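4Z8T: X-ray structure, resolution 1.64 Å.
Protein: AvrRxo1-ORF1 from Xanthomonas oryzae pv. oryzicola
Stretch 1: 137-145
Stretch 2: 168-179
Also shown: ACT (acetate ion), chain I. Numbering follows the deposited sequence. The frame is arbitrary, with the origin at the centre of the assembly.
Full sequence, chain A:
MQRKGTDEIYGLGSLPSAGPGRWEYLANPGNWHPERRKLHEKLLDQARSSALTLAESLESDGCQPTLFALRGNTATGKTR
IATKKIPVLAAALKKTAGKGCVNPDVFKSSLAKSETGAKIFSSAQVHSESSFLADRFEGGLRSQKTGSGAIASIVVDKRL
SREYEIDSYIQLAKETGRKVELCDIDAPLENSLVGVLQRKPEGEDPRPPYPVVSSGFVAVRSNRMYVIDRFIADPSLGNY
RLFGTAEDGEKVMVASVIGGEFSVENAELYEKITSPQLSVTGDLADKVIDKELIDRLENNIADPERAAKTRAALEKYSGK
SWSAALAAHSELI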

# COMPACT_ATOMS: atom_id res chain seq x y z
N PHE A 137 -19.40 1.09 36.63
CA PHE A 137 -20.51 0.38 36.00
C PHE A 137 -20.07 -1.05 35.67
O PHE A 137 -20.75 -2.02 36.03
N GLU A 138 -18.91 -1.18 35.04
CA GLU A 138 -18.39 -2.50 34.68
C GLU A 138 -18.10 -3.35 35.92
O GLU A 138 -18.34 -4.56 35.93
N GLY A 139 -17.58 -2.71 36.97
CA GLY A 139 -17.28 -3.41 38.20
C GLY A 139 -18.50 -4.07 38.82
O GLY A 139 -18.43 -5.22 39.29
N GLY A 140 -19.62 -3.36 38.83
CA GLY A 140 -20.85 -3.87 39.38
C GLY A 140 -21.47 -4.94 38.50
O GLY A 140 -22.23 -5.79 38.99
N LEU A 141 -21.16 -4.91 37.21
CA LEU A 141 -21.70 -5.90 36.28
C LEU A 141 -20.98 -7.23 36.39
O LEU A 141 -21.53 -8.27 36.01
N ARG A 142 -19.75 -7.20 36.85
CA ARG A 142 -18.90 -8.39 36.90
C ARG A 142 -19.62 -9.61 37.44
O ARG A 142 -19.65 -10.63 36.81
N SER A 143 -20.21 -9.47 38.61
CA SER A 143 -20.91 -10.59 39.23
C SER A 143 -22.42 -10.40 39.29
O SER A 143 -23.12 -11.10 40.03
N GLN A 144 -22.93 -9.46 38.49
CA GLN A 144 -24.37 -9.22 38.39
C GLN A 144 -25.14 -10.46 37.93
O GLN A 144 -24.76 -11.11 36.94
N LYS A 145 -26.22 -10.77 38.64
CA LYS A 145 -27.07 -11.91 38.28
C LYS A 145 -28.42 -11.44 37.76
O LYS A 145 -28.88 -10.34 38.06
N SER A 168 -7.52 -8.60 29.39
CA SER A 168 -8.31 -8.25 30.56
C SER A 168 -9.75 -8.70 30.41
O SER A 168 -10.31 -9.25 31.35
N TYR A 169 -10.34 -8.52 29.23
CA TYR A 169 -11.72 -8.95 29.05
C TYR A 169 -11.87 -10.47 28.95
O TYR A 169 -12.86 -11.03 29.42
N ILE A 170 -10.87 -11.14 28.37
CA ILE A 170 -10.85 -12.60 28.35
C ILE A 170 -10.77 -13.11 29.79
O ILE A 170 -11.50 -14.02 30.18
N GLN A 171 -9.90 -12.50 30.58
CA GLN A 171 -9.78 -12.87 31.99
C GLN A 171 -11.09 -12.63 32.74
O GLN A 171 -11.53 -13.48 33.51
N LEU A 172 -11.73 -11.49 32.50
CA LEU A 172 -13.02 -11.22 33.13
C LEU A 172 -14.04 -12.28 32.75
O LEU A 172 -14.77 -12.77 33.61
N ALA A 173 -14.10 -12.65 31.47
CA ALA A 173 -15.03 -13.67 31.04
C ALA A 173 -14.74 -15.01 31.71
O ALA A 173 -15.65 -15.66 32.24
N LYS A 174 -13.48 -15.42 31.70
CA LYS A 174 -13.08 -16.68 32.32
C LYS A 174 -13.44 -16.72 33.80
O LYS A 174 -13.96 -17.73 34.29
N GLU A 175 -13.18 -15.63 34.51
CA GLU A 175 -13.43 -15.59 35.95
C GLU A 175 -14.91 -15.58 36.32
O GLU A 175 -15.28 -15.96 37.42
N THR A 176 -15.75 -15.13 35.39
CA THR A 176 -17.17 -14.98 35.68
C THR A 176 -18.03 -15.99 34.94
O THR A 176 -19.25 -15.93 35.02
N GLY A 177 -17.39 -16.92 34.23
CA GLY A 177 -18.12 -17.98 33.56
C GLY A 177 -18.92 -17.48 32.37
O GLY A 177 -19.99 -18.00 32.07
N ARG A 178 -18.40 -16.47 31.68
CA ARG A 178 -19.05 -15.97 30.47
C ARG A 178 -18.29 -16.41 29.23
O ARG A 178 -17.06 -16.48 29.24
N LYS A 179 -19.03 -16.68 28.15
CA LYS A 179 -18.43 -16.88 26.83
C LYS A 179 -18.06 -15.50 26.30
O LYS A 179 -18.65 -14.51 26.73

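The strongest polar link between the two stretches is the salt bridge from Arg142 to Glu175, with Arg142 NH1 only 2.4 Å from Glu175 OE1, very short for a hydrogen bond. Arg142 leaves its backbone sideways, but three successive t torsions extend the chain until its guanidinium reaches the helix of the second stretch. Arginine suits this place because it has the length to reach across and offers both an edge of N-H groups and a flat face for Leu172. Glu175, with CA-to-CB pointing toward the first stretch (chi1 m, chi2 t), meets that group at its edge, where the N-H bonds lie.

A second short bond joins Tyr169 OH, the donor, to Glu138 OE1 at 2.5 Å. The CA-to-CB bond of Glu138 points toward the second stretch, and the side chain is extended (chi1 and chi2 both t); Tyr169 starts sideways in the m rotamer, and its rigid ring holds the hydroxyl out to the carboxylate.

Arg178, with CA-to-CB toward the first stretch, is m at chi1 and t at chi2 and chi3; its guanidinium meets carbonyls of the turn from Leu141 to Gln144. Arg178 NH2 donates to Leu141 O at 2.9 Å and Arg178 NH1 to Arg142 O at 3.0 Å, while a weak bond runs from Arg178 NH2 to Arg142 O at 3.4 Å. A guanidinium suits this place because its several N-H groups can serve neighbouring carbonyls at once. Arg178 NH1 also makes a weak bond to Thr176 OG1 at 2.9 Å.

Carbon atoms pack against these polar groups. The CA-to-CB bond of Leu172 points toward the first stretch, with chi1 t; Leu172 CG lies over one face of the Arg142 guanidinium, and Leu172 CD1 is a close 3.1 Å from Arg142 NH2 and 3.7 Å from Glu138 OE2. Thr176, in the p rotamer, suits its place by pairing a hydroxyl with a methyl: Thr176 OG1 donates to Leu172 O at 2.8 Å, whereas Thr176 CG2 packs 3.7 Å from Arg142 CG.

Farther out, Lys179 NZ donates to acetate O at 2.6 Å, away from the contact.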

# COMPACT_ATOMS: atom_id res chain seq x y z
CB PHE A 137 -20.95 1.17 34.75
CG PHE A 137 -22.02 0.50 33.93
CD1 PHE A 137 -23.16 -0.04 34.50
CD2 PHE A 137 -21.90 0.45 32.55
CE1 PHE A 137 -24.14 -0.64 33.72
CE2 PHE A 137 -22.87 -0.13 31.76
CZ PHE A 137 -24.00 -0.68 32.34
CB GLU A 138 -17.13 -2.36 33.82
CG GLU A 138 -16.54 -3.69 33.35
CD GLU A 138 -15.21 -3.51 32.64
OE1 GLU A 138 -15.16 -2.73 31.66
OE2 GLU A 138 -14.22 -4.15 33.07
CB LEU A 141 -21.60 -5.40 34.83
CG LEU A 141 -22.60 -4.32 34.44
CD1 LEU A 141 -22.34 -3.83 33.01
CD2 LEU A 141 -24.00 -4.87 34.57
CB ARG A 142 -17.61 -8.10 37.67
CG ARG A 142 -16.51 -9.14 37.62
CD ARG A 142 -15.11 -8.61 38.12
NE ARG A 142 -13.99 -9.51 37.80
CZ ARG A 142 -13.05 -9.22 36.90
NH1 ARG A 142 -12.09 -10.09 36.63
NH2 ARG A 142 -13.06 -8.07 36.25
CB SER A 143 -20.34 -10.87 40.62
OG SER A 143 -20.30 -9.69 41.39
CB GLN A 144 -24.63 -8.05 37.43
CG GLN A 144 -26.10 -7.71 37.28
CD GLN A 144 -26.69 -7.17 38.56
OE1 GLN A 144 -26.13 -6.25 39.17
NE2 GLN A 144 -27.81 -7.74 38.99
CB LYS A 145 -27.32 -12.79 39.51
CG LYS A 145 -26.08 -13.21 40.27
CD LYS A 145 -25.18 -14.11 39.44
CE LYS A 145 -24.07 -14.73 40.30
NZ LYS A 145 -23.17 -13.71 40.91
CB SER A 168 -8.24 -6.74 30.85
OG SER A 168 -9.06 -5.99 29.96
CB TYR A 169 -12.42 -8.21 27.88
CG TYR A 169 -12.80 -6.81 28.31
CD1 TYR A 169 -13.84 -6.61 29.21
CD2 TYR A 169 -12.10 -5.70 27.85
CE1 TYR A 169 -14.18 -5.34 29.63
CE2 TYR A 169 -12.44 -4.43 28.27
CZ TYR A 169 -13.48 -4.26 29.15
OH TYR A 169 -13.80 -2.99 29.57
CB ILE A 170 -9.67 -13.15 27.51
CG1 ILE A 170 -9.96 -12.96 26.01
CG2 ILE A 170 -9.44 -14.62 27.81
CD1 ILE A 170 -8.79 -13.32 25.09
CB GLN A 171 -8.64 -12.11 32.65
CG GLN A 171 -8.35 -12.57 34.07
CD GLN A 171 -7.11 -11.90 34.63
OE1 GLN A 171 -6.84 -10.73 34.35
NE2 GLN A 171 -6.34 -12.65 35.42
CB LEU A 172 -13.53 -9.83 32.72
CG LEU A 172 -14.75 -9.30 33.48
CD1 LEU A 172 -14.64 -7.79 33.65
CD2 LEU A 172 -16.04 -9.65 32.77
CB ALA A 173 -15.00 -13.80 29.53
CB LYS A 174 -11.58 -16.90 32.14
CG LYS A 174 -11.15 -17.21 30.70
CD LYS A 174 -11.67 -18.56 30.24
CE LYS A 174 -11.09 -18.95 28.89
NZ LYS A 174 -11.65 -20.27 28.44
CB GLU A 175 -12.73 -14.38 36.58
CG GLU A 175 -11.21 -14.49 36.59
CD GLU A 175 -10.54 -13.24 37.13
OE1 GLU A 175 -11.25 -12.25 37.40
OE2 GLU A 175 -9.30 -13.25 37.29
CB THR A 176 -17.68 -13.56 35.35
OG1 THR A 176 -17.46 -13.29 33.96
CG2 THR A 176 -16.96 -12.53 36.19
CB ARG A 178 -19.07 -14.44 30.48
CG ARG A 178 -19.98 -13.81 31.53
CD ARG A 178 -19.95 -12.30 31.35
NE ARG A 178 -20.92 -11.60 32.20
CZ ARG A 178 -20.64 -11.06 33.38
NH1 ARG A 178 -19.41 -11.14 33.90
NH2 ARG A 178 -21.59 -10.43 34.05
CB LYS A 179 -19.46 -17.49 25.87
CG LYS A 179 -19.80 -18.93 26.13
CD LYS A 179 -18.65 -19.83 25.75
CE LYS A 179 -19.05 -21.29 25.85
NZ LYS A 179 -17.84 -22.16 25.75
C ACT I . -16.42 -20.72 28.81
O ACT I . -16.84 -21.62 28.04
OXT ACT I . -17.28 -20.19 29.55
CH3 ACT I . -14.97 -20.34 28.83